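Phosphopantothenoylcysteine decarboxylase (Cryptococcus neoformans, PDB 6EOA) binds flavin mononucleotide and probably decarboxylates phosphopantothenoylcysteine in coenzyme A biosynthesis. Local coordinates at residues P168-Y180 / L189-P203. Numbering follows the deposited sequence.
Sequences PVIVCPAMNTYMY and LAVVQEDLGYLVSGP. With FMN (flavin mononucleotide), chain B.
Ile170 pairs with Leu199 and Val171 with Val200, joining strand 169-173 in parallel to strand 199-200, the edge strand of this chain's sheet. The connection, which includes helices 177-180 and 183-195, makes a beta-alpha-beta crossover. Leu199 sits between two nearly straight bonds: its N donates to Val169 O (2.7 Å), and its O accepts from Val171 N (2.7 Å, 173° at the hydrogen). The hydrogen bond from Ser201 N to Val171 O is weak.

The face carrying Val171 and Val200, under helix 183-195, is built from interlocking bumps. Val169 lays CG1 over one face of the Tyr198 ring, 3.8 Å from the ring centroid, a CH-pi contact. Leu196 CB covers the opposite face, so the ring is held between the two. Val171 fills the next hollow. Its CG2, anti to the carbonyl carbon, reaches both Tyr198 CD2 and Val192 CG1. Pro173 CG rests in the notch formed by Val200 CG1 and Leu189 CD2.

On the other face, Ile170 and Leu199 both touch Phe232 of helix 222-237. Ser201 OG and Thr220 OG1 are hydrogen-bonded.

Beyond the strand, Ala174 O accepts a hydrogen bond from N3 of the flavin (2.8 Å). Asn176 OD1 then caps Tyr178 N in helix 177-180. Leu189 crosses Tyr180 at about a right angle, its CD1 3.7 Å from Tyr180 OH. Pro203 and Tyr180 approach from opposite directions, and Pro203 CG sits over one ring face, 3.5 Å from Tyr180 CE1.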
ATOM      1  N   PRO A 168     -24.947  -1.885  -5.378  1.00 82.73           N
ATOM      2  CA  PRO A 168     -24.306  -3.128  -5.821  1.00 80.18           C
ATOM      3  C   PRO A 168     -22.938  -2.892  -6.470  1.00 76.61           C
ATOM      4  O   PRO A 168     -22.674  -1.814  -7.003  1.00 73.25           O
ATOM      5  CB  PRO A 168     -25.302  -3.693  -6.838  1.00 81.84           C
ATOM      6  CG  PRO A 168     -26.064  -2.506  -7.326  1.00 82.51           C
ATOM      7  CD  PRO A 168     -26.165  -1.582  -6.151  1.00 82.88           C
ATOM      8  N   VAL A 169     -22.077  -3.903  -6.415  1.00 75.55           N
ATOM      9  CA  VAL A 169     -20.743  -3.809  -6.991  1.00 71.54           C
ATOM     10  C   VAL A 169     -20.452  -5.006  -7.882  1.00 70.46           C
ATOM     11  O   VAL A 169     -20.638  -6.151  -7.471  1.00 73.93           O
ATOM     12  CB  VAL A 169     -19.650  -3.727  -5.903  1.00 70.84           C
ATOM     13  CG1 VAL A 169     -18.263  -3.755  -6.536  1.00 67.37           C
ATOM     14  CG2 VAL A 169     -19.831  -2.480  -5.060  1.00 71.22           C
ATOM     15  N   ILE A 170     -19.998  -4.736  -9.101  1.00 67.64           N
ATOM     16  CA  ILE A 170     -19.581  -5.796 -10.006  1.00 68.03           C
ATOM     17  C   ILE A 170     -18.074  -5.748 -10.219  1.00 67.49           C
ATOM     18  O   ILE A 170     -17.536  -4.747 -10.685  1.00 66.49           O
ATOM     19  CB  ILE A 170     -20.281  -5.695 -11.366  1.00 66.54           C
ATOM     20  CG1 ILE A 170     -21.800  -5.777 -11.187  1.00 67.72           C
ATOM     21  CG2 ILE A 170     -19.789  -6.793 -12.290  1.00 64.98           C
ATOM     22  CD1 ILE A 170     -22.574  -5.544 -12.464  1.00 68.77           C
ATOM     23  N   VAL A 171     -17.401  -6.840  -9.874  1.00 68.19           N
ATOM     24  CA  VAL A 171     -15.956  -6.929 -10.024  1.00 68.41           C
ATOM     25  C   VAL A 171     -15.579  -7.846 -11.186  1.00 64.14           C
ATOM     26  O   VAL A 171     -16.007  -8.994 -11.245  1.00 65.03           O
ATOM     27  CB  VAL A 171     -15.296  -7.440  -8.738  1.00 67.40           C
ATOM     28  CG1 VAL A 171     -13.789  -7.327  -8.843  1.00 67.22           C
ATOM     29  CG2 VAL A 171     -15.801  -6.651  -7.548  1.00 69.48           C
ATOM     30  N   CYS A 172     -14.779  -7.327 -12.110  1.00 62.23           N
ATOM     31  CA  CYS A 172     -14.340  -8.105 -13.258  1.00 60.70           C
ATOM     32  C   CYS A 172     -12.836  -8.301 -13.225  1.00 60.03           C
ATOM     33  O   CYS A 172     -12.090  -7.494 -13.775  1.00 61.51           O
ATOM     34  CB  CYS A 172     -14.754  -7.423 -14.561  1.00 60.98           C
ATOM     35  SG  CYS A 172     -16.477  -6.863 -14.578  1.00 66.71           S
ATOM     36  N   PRO A 173     -12.385  -9.380 -12.568  1.00 61.48           N
ATOM     37  CA  PRO A 173     -10.949  -9.659 -12.473  1.00 61.34           C
ATOM     38  C   PRO A 173     -10.328  -9.796 -13.858  1.00 63.55           C
ATOM     39  O   PRO A 173     -10.948 -10.352 -14.765  1.00 65.01           O
ATOM     40  CB  PRO A 173     -10.891 -10.982 -11.702  1.00 59.31           C
ATOM     41  CG  PRO A 173     -12.198 -11.054 -10.967  1.00 60.60           C
ATOM     42  CD  PRO A 173     -13.193 -10.400 -11.877  1.00 59.87           C
ATOM     43  N   ALA A 174      -9.123  -9.264 -14.015  1.00 60.63           N
ATOM     44  CA  ALA A 174      -8.424  -9.301 -15.290  1.00 62.18           C
ATOM     45  C   ALA A 174      -6.930  -9.278 -15.038  1.00 63.22           C
ATOM     46  O   ALA A 174      -6.371  -8.249 -14.655  1.00 59.73           O
ATOM     47  CB  ALA A 174      -8.833  -8.137 -16.164  1.00 58.96           C
ATOM     48  N   MET A 175      -6.283 -10.417 -15.247  1.00 65.23           N
ATOM     49  CA  MET A 175      -4.882 -10.543 -14.891  1.00 65.43           C
ATOM     50  C   MET A 175      -4.209 -11.686 -15.630  1.00 69.30           C
ATOM     51  O   MET A 175      -4.874 -12.528 -16.239  1.00 70.48           O
ATOM     52  CB  MET A 175      -4.741 -10.734 -13.373  1.00 61.76           C
ATOM     53  CG  MET A 175      -5.436 -11.972 -12.817  1.00 61.49           C
ATOM     54  SD  MET A 175      -5.600 -11.944 -11.016  1.00 69.18           S
ATOM     55  CE  MET A 175      -7.004 -10.846 -10.824  1.00 62.42           C
ATOM     56  N   ASN A 176      -2.880 -11.693 -15.587  1.00 70.39           N
ATOM     57  CA  ASN A 176      -2.105 -12.805 -16.107  1.00 70.13           C
ATOM     58  C   ASN A 176      -2.582 -14.080 -15.433  1.00 68.48           C
ATOM     59  O   ASN A 176      -2.919 -14.066 -14.247  1.00 65.30           O
ATOM     60  CB  ASN A 176      -0.611 -12.584 -15.874  1.00 71.47           C
ATOM     61  CG  ASN A 176       0.222 -13.783 -16.272  1.00 75.79           C
ATOM     62  OD1 ASN A 176       0.586 -14.604 -15.433  1.00 79.26           O
ATOM     63  ND2 ASN A 176       0.524 -13.892 -17.560  1.00 75.72           N
ATOM     64  N   THR A 177      -2.632 -15.171 -16.188  1.00 69.14           N
ATOM     65  CA  THR A 177      -3.249 -16.391 -15.695  1.00 71.15           C
ATOM     66  C   THR A 177      -2.554 -16.924 -14.446  1.00 70.96           C
ATOM     67  O   THR A 177      -3.196 -17.502 -13.574  1.00 74.09           O
ATOM     68  CB  THR A 177      -3.277 -17.493 -16.784  1.00 75.29           C
ATOM     69  OG1 THR A 177      -3.769 -18.713 -16.217  1.00 76.33           O
ATOM     70  CG2 THR A 177      -1.890 -17.721 -17.368  1.00 79.21           C
ATOM     71  N   TYR A 178      -1.249 -16.707 -14.343  1.00 70.13           N
ATOM     72  CA  TYR A 178      -0.519 -17.172 -13.173  1.00 71.34           C
ATOM     73  C   TYR A 178      -0.787 -16.286 -11.960  1.00 69.19           C
ATOM     74  O   TYR A 178      -0.608 -16.714 -10.821  1.00 68.64           O
ATOM     75  CB  TYR A 178       0.977 -17.251 -13.471  1.00 75.44           C
ATOM     76  CG  TYR A 178       1.345 -18.495 -14.245  1.00 84.98           C
ATOM     77  CD1 TYR A 178       0.929 -19.747 -13.812  1.00 90.60           C
ATOM     78  CD2 TYR A 178       2.085 -18.421 -15.417  1.00 89.49           C
ATOM     79  CE1 TYR A 178       1.250 -20.893 -14.516  1.00 95.39           C
ATOM     80  CE2 TYR A 178       2.413 -19.562 -16.130  1.00 94.43           C
ATOM     81  CZ  TYR A 178       1.992 -20.796 -15.675  1.00 97.79           C
ATOM     82  OH  TYR A 178       2.312 -21.937 -16.377  1.00103.70           O
ATOM     83  N   MET A 179      -1.225 -15.053 -12.199  1.00 67.08           N
ATOM     84  CA  MET A 179      -1.670 -14.206 -11.100  1.00 69.64           C
ATOM     85  C   MET A 179      -3.033 -14.678 -10.613  1.00 67.08           C
ATOM     86  O   MET A 179      -3.295 -14.704  -9.412  1.00 60.91           O
ATOM     87  CB  MET A 179      -1.738 -12.734 -11.512  1.00 70.24           C
ATOM     88  CG  MET A 179      -0.397 -12.016 -11.493  1.00 72.73           C
ATOM     89  SD  MET A 179      -0.598 -10.229 -11.363  1.00 66.49           S
ATOM     90  CE  MET A 179       1.108  -9.683 -11.417  1.00 70.18           C
ATOM     91  N   TYR A 180      -3.897 -15.062 -11.549  1.00 68.70           N
ATOM     92  CA  TYR A 180      -5.229 -15.537 -11.189  1.00 71.71           C
ATOM     93  C   TYR A 180      -5.178 -16.892 -10.492  1.00 75.43           C
ATOM     94  O   TYR A 180      -5.993 -17.170  -9.616  1.00 77.31           O
ATOM     95  CB  TYR A 180      -6.136 -15.625 -12.419  1.00 73.00           C
ATOM     96  CG  TYR A 180      -7.558 -15.997 -12.058  1.00 73.90           C
ATOM     97  CD1 TYR A 180      -8.416 -15.058 -11.502  1.00 71.36           C
ATOM     98  CD2 TYR A 180      -8.035 -17.291 -12.248  1.00 74.15           C
ATOM     99  CE1 TYR A 180      -9.707 -15.388 -11.152  1.00 71.09           C
ATOM    100  CE2 TYR A 180      -9.334 -17.629 -11.901  1.00 74.87           C
ATOM    101  CZ  TYR A 180     -10.164 -16.667 -11.354  1.00 73.34           C
ATOM    102  OH  TYR A 180     -11.457 -16.978 -11.002  1.00 76.11           O
ATOM    103  N   LEU A 189     -11.211 -13.344  -3.671  1.00 65.50           N
ATOM    104  CA  LEU A 189     -12.512 -13.441  -4.320  1.00 69.20           C
ATOM    105  C   LEU A 189     -13.550 -13.884  -3.301  1.00 70.20           C
ATOM    106  O   LEU A 189     -14.692 -13.438  -3.335  1.00 70.75           O
ATOM    107  CB  LEU A 189     -12.479 -14.417  -5.502  1.00 70.64           C
ATOM    108  CG  LEU A 189     -11.677 -14.025  -6.745  1.00 70.72           C
ATOM    109  CD1 LEU A 189     -11.693 -15.168  -7.760  1.00 72.70           C
ATOM    110  CD2 LEU A 189     -12.214 -12.740  -7.368  1.00 66.60           C
ATOM    111  N   ALA A 190     -13.138 -14.761  -2.391  1.00 72.77           N
ATOM    112  CA  ALA A 190     -14.018 -15.254  -1.336  1.00 78.47           C
ATOM    113  C   ALA A 190     -14.418 -14.134  -0.379  1.00 81.89           C
ATOM    114  O   ALA A 190     -15.598 -13.963  -0.075  1.00 83.79           O
ATOM    115  CB  ALA A 190     -13.348 -16.389  -0.573  1.00 77.93           C
ATOM    116  N   VAL A 191     -13.428 -13.381   0.094  1.00 80.37           N
ATOM    117  CA  VAL A 191     -13.673 -12.235   0.964  1.00 79.12           C
ATOM    118  C   VAL A 191     -14.568 -11.210   0.271  1.00 78.04           C
ATOM    119  O   VAL A 191     -15.563 -10.750   0.825  1.00 78.55           O
ATOM    120  CB  VAL A 191     -12.351 -11.559   1.390  1.00 75.13           C
ATOM    121  CG1 VAL A 191     -12.622 -10.206   2.031  1.00 72.85           C
ATOM    122  CG2 VAL A 191     -11.576 -12.459   2.336  1.00 77.00           C
ATOM    123  N   VAL A 192     -14.211 -10.867  -0.958  1.00 76.28           N
ATOM    124  CA  VAL A 192     -14.958  -9.892  -1.738  1.00 73.34           C
ATOM    125  C   VAL A 192     -16.415 -10.331  -1.980  1.00 76.01           C
ATOM    126  O   VAL A 192     -17.336  -9.506  -1.972  1.00 72.90           O
ATOM    127  CB  VAL A 192     -14.225  -9.635  -3.076  1.00 70.82           C
ATOM    128  CG1 VAL A 192     -15.162  -9.119  -4.137  1.00 69.31           C
ATOM    129  CG2 VAL A 192     -13.067  -8.669  -2.855  1.00 71.40           C
ATOM    130  N   GLN A 193     -16.626 -11.633  -2.147  1.00 78.47           N
ATOM    131  CA  GLN A 193     -17.950 -12.165  -2.476  1.00 83.10           C
ATOM    132  C   GLN A 193     -18.844 -12.384  -1.259  1.00 83.18           C
ATOM    133  O   GLN A 193     -19.930 -11.824  -1.160  1.00 77.83           O
ATOM    134  CB  GLN A 193     -17.813 -13.485  -3.239  1.00 86.94           C
ATOM    135  CG  GLN A 193     -18.203 -13.392  -4.695  1.00 92.52           C
ATOM    136  CD  GLN A 193     -17.924 -14.672  -5.461  1.00 97.59           C
ATOM    137  OE1 GLN A 193     -16.802 -15.183  -5.456  1.00 98.68           O
ATOM    138  NE2 GLN A 193     -18.954 -15.208  -6.109  1.00 98.56           N
ATOM    139  N   GLU A 194     -18.382 -13.226  -0.345  1.00 88.22           N
ATOM    140  CA  GLU A 194     -19.162 -13.595   0.829  1.00 94.48           C
ATOM    141  C   GLU A 194     -19.277 -12.454   1.832  1.00 93.83           C
ATOM    142  O   GLU A 194     -20.375 -12.150   2.311  1.00 96.60           O
ATOM    143  CB  GLU A 194     -18.561 -14.822   1.516  1.00101.37           C
ATOM    144  CG  GLU A 194     -18.610 -16.075   0.660  1.00107.85           C
ATOM    145  CD  GLU A 194     -17.512 -17.081   1.004  1.00111.80           C
ATOM    146  OE1 GLU A 194     -16.858 -16.940   2.069  1.00111.32           O
ATOM    147  OE2 GLU A 194     -17.313 -18.024   0.203  1.00113.99           O
ATOM    148  N   ASP A 195     -18.146 -11.830   2.153  1.00 87.94           N
ATOM    149  CA  ASP A 195     -18.118 -10.794   3.177  1.00 86.55           C
ATOM    150  C   ASP A 195     -18.695  -9.464   2.687  1.00 82.56           C
ATOM    151  O   ASP A 195     -19.454  -8.814   3.399  1.00 86.77           O
ATOM    152  CB  ASP A 195     -16.686 -10.580   3.672  1.00 87.30           C
ATOM    153  CG  ASP A 195     -16.119 -11.792   4.391  1.00 91.43           C
ATOM    154  OD1 ASP A 195     -16.781 -12.848   4.397  1.00 94.10           O
ATOM    155  OD2 ASP A 195     -15.002 -11.681   4.949  1.00 93.22           O
ATOM    156  N   LEU A 196     -18.332  -9.062   1.473  1.00 77.51           N
ATOM    157  CA  LEU A 196     -18.687  -7.733   0.985  1.00 71.87           C
ATOM    158  C   LEU A 196     -19.915  -7.735   0.076  1.00 72.82           C
ATOM    159  O   LEU A 196     -20.490  -6.683  -0.198  1.00 71.55           O
ATOM    160  CB  LEU A 196     -17.500  -7.110   0.252  1.00 67.22           C
ATOM    161  CG  LEU A 196     -16.198  -7.019   1.050  1.00 66.80           C
ATOM    162  CD1 LEU A 196     -15.193  -6.134   0.333  1.00 66.29           C
ATOM    163  CD2 LEU A 196     -16.463  -6.498   2.453  1.00 67.77           C
ATOM    164  N   GLY A 197     -20.312  -8.913  -0.394  1.00 70.85           N
ATOM    165  CA  GLY A 197     -21.488  -9.028  -1.235  1.00 71.57           C
ATOM    166  C   GLY A 197     -21.274  -8.522  -2.648  1.00 70.14           C
ATOM    167  O   GLY A 197     -22.234  -8.261  -3.368  1.00 68.51           O
ATOM    168  N   TYR A 198     -20.015  -8.376  -3.051  1.00 69.58           N
ATOM    169  CA  TYR A 198     -19.715  -7.955  -4.416  1.00 72.26           C
ATOM    170  C   TYR A 198     -20.027  -9.084  -5.398  1.00 73.08           C
ATOM    171  O   TYR A 198     -19.859 -10.261  -5.077  1.00 71.73           O
ATOM    172  CB  TYR A 198     -18.247  -7.538  -4.574  1.00 72.46           C
ATOM    173  CG  TYR A 198     -17.812  -6.296  -3.814  1.00 74.82           C
ATOM    174  CD1 TYR A 198     -18.658  -5.665  -2.909  1.00 78.04           C
ATOM    175  CD2 TYR A 198     -16.546  -5.753  -4.016  1.00 73.72           C
ATOM    176  CE1 TYR A 198     -18.252  -4.534  -2.219  1.00 78.08           C
ATOM    177  CE2 TYR A 198     -16.132  -4.621  -3.333  1.00 74.29           C
ATOM    178  CZ  TYR A 198     -16.989  -4.016  -2.436  1.00 76.41           C
ATOM    179  OH  TYR A 198     -16.587  -2.890  -1.756  1.00 76.14           O
ATOM    180  N   LEU A 199     -20.478  -8.721  -6.593  1.00 75.22           N
ATOM    181  CA  LEU A 199     -20.710  -9.698  -7.649  1.00 77.29           C
ATOM    182  C   LEU A 199     -19.472  -9.833  -8.521  1.00 77.74           C
ATOM    183  O   LEU A 199     -18.891  -8.834  -8.945  1.00 77.63           O
ATOM    184  CB  LEU A 199     -21.913  -9.299  -8.501  1.00 75.06           C
ATOM    185  CG  LEU A 199     -23.277  -9.384  -7.828  1.00 79.72           C
ATOM    186  CD1 LEU A 199     -24.352  -8.959  -8.808  1.00 83.45           C
ATOM    187  CD2 LEU A 199     -23.542 -10.791  -7.313  1.00 82.08           C
ATOM    188  N   VAL A 200     -19.067 -11.069  -8.788  1.00 77.86           N
ATOM    189  CA  VAL A 200     -17.867 -11.301  -9.578  1.00 78.69           C
ATOM    190  C   VAL A 200     -18.206 -11.817 -10.963  1.00 82.92           C
ATOM    191  O   VAL A 200     -18.637 -12.957 -11.124  1.00 87.05           O
ATOM    192  CB  VAL A 200     -16.916 -12.308  -8.898  1.00 78.54           C
ATOM    193  CG1 VAL A 200     -15.653 -12.495  -9.735  1.00 77.78           C
ATOM    194  CG2 VAL A 200     -16.566 -11.846  -7.500  1.00 77.47           C
ATOM    195  N   SER A 201     -18.022 -10.967 -11.966  1.00 83.73           N
ATOM    196  CA  SER A 201     -18.030 -11.437 -13.344  1.00 86.68           C
ATOM    197  C   SER A 201     -16.663 -12.045 -13.613  1.00 89.42           C
ATOM    198  O   SER A 201     -15.802 -11.413 -14.230  1.00 88.25           O
ATOM    199  CB  SER A 201     -18.336 -10.303 -14.321  1.00 83.26           C
ATOM    200  OG  SER A 201     -18.379 -10.780 -15.651  1.00 83.04           O
ATOM    201  N   GLY A 202     -16.471 -13.265 -13.110  1.00 90.82           N
ATOM    202  CA  GLY A 202     -15.190 -13.949 -13.152  1.00 85.78           C
ATOM    203  C   GLY A 202     -14.603 -13.950 -14.543  1.00 82.10           C
ATOM    204  O   GLY A 202     -15.344 -13.867 -15.526  1.00 81.10           O
ATOM    205  N   PRO A 203     -13.270 -14.041 -14.637  1.00 77.85           N
ATOM    206  CA  PRO A 203     -12.587 -13.928 -15.929  1.00 77.78           C
ATOM    207  C   PRO A 203     -12.953 -15.069 -16.868  1.00 79.77           C
ATOM    208  O   PRO A 203     -13.489 -16.085 -16.421  1.00 79.54           O
ATOM    209  CB  PRO A 203     -11.107 -13.992 -15.545  1.00 76.17           C
ATOM    210  CG  PRO A 203     -11.091 -14.794 -14.293  1.00 75.71           C
ATOM    211  CD  PRO A 203     -12.343 -14.412 -13.554  1.00 75.25           C
TER
HETATM  212  N1  FMN B 801      -1.950  -6.612 -13.197  1.00 68.11           N
HETATM  213  C2  FMN B 801      -3.108  -7.355 -13.322  1.00 67.99           C
HETATM  214  O2  FMN B 801      -3.672  -7.778 -12.311  1.00 64.63           O
HETATM  215  N3  FMN B 801      -3.621  -7.627 -14.578  1.00 69.20           N
HETATM  216  C4  FMN B 801      -2.985  -7.158 -15.712  1.00 73.02           C
HETATM  217  O4  FMN B 801      -3.453  -7.403 -16.824  1.00 74.67           O
HETATM  218  C4A FMN B 801      -1.817  -6.406 -15.588  1.00 71.19           C
HETATM  219  N5  FMN B 801      -1.167  -5.928 -16.712  1.00 68.94           N
HETATM  220  C5A FMN B 801      -0.012  -5.179 -16.578  1.00 68.34           C
HETATM  221  C6  FMN B 801       0.641  -4.691 -17.707  1.00 65.10           C
HETATM  222  C7  FMN B 801       1.803  -3.937 -17.575  1.00 64.71           C
HETATM  223  C7M FMN B 801       2.508  -3.417 -18.794  1.00 62.85           C
HETATM  224  C8  FMN B 801       2.310  -3.670 -16.305  1.00 68.13           C
HETATM  225  C8M FMN B 801       3.563  -2.861 -16.136  1.00 70.53           C
HETATM  226  C9  FMN B 801       1.657  -4.155 -15.180  1.00 67.45           C
HETATM  227  C9A FMN B 801       0.498  -4.910 -15.311  1.00 68.37           C
HETATM  228  N10 FMN B 801      -0.153  -5.388 -14.187  1.00 68.15           N
HETATM  229  C10 FMN B 801      -1.305  -6.136 -14.321  1.00 68.69           C
HETATM  230  C1' FMN B 801       0.395  -5.102 -12.820  1.00 62.60           C
HETATM  231  C2' FMN B 801      -0.310  -3.890 -12.220  1.00 60.70           C
HETATM  232  O2' FMN B 801      -0.417  -2.846 -13.169  1.00 60.87           O
HETATM  233  C3' FMN B 801       0.443  -3.397 -10.994  1.00 60.81           C
HETATM  234  O3' FMN B 801       0.318  -4.374  -9.986  1.00 59.81           O
HETATM  235  C4' FMN B 801      -0.127  -2.067 -10.513  1.00 64.10           C
HETATM  236  O4' FMN B 801       0.748  -1.467  -9.582  1.00 67.66           O
HETATM  237  C5' FMN B 801      -1.492  -2.283  -9.875  1.00 62.75           C
HETATM  238  O5' FMN B 801      -2.111  -1.037  -9.655  1.00 63.46           O
HETATM  239  P   FMN B 801      -3.713  -0.953  -9.462  1.00 56.32           P
HETATM  240  O1P FMN B 801      -4.061  -1.463  -8.082  1.00 53.37           O
HETATM  241  O2P FMN B 801      -4.445  -1.783 -10.494  1.00 56.82           O
HETATM  242  O3P FMN B 801      -4.123   0.488  -9.604  1.00 57.17           O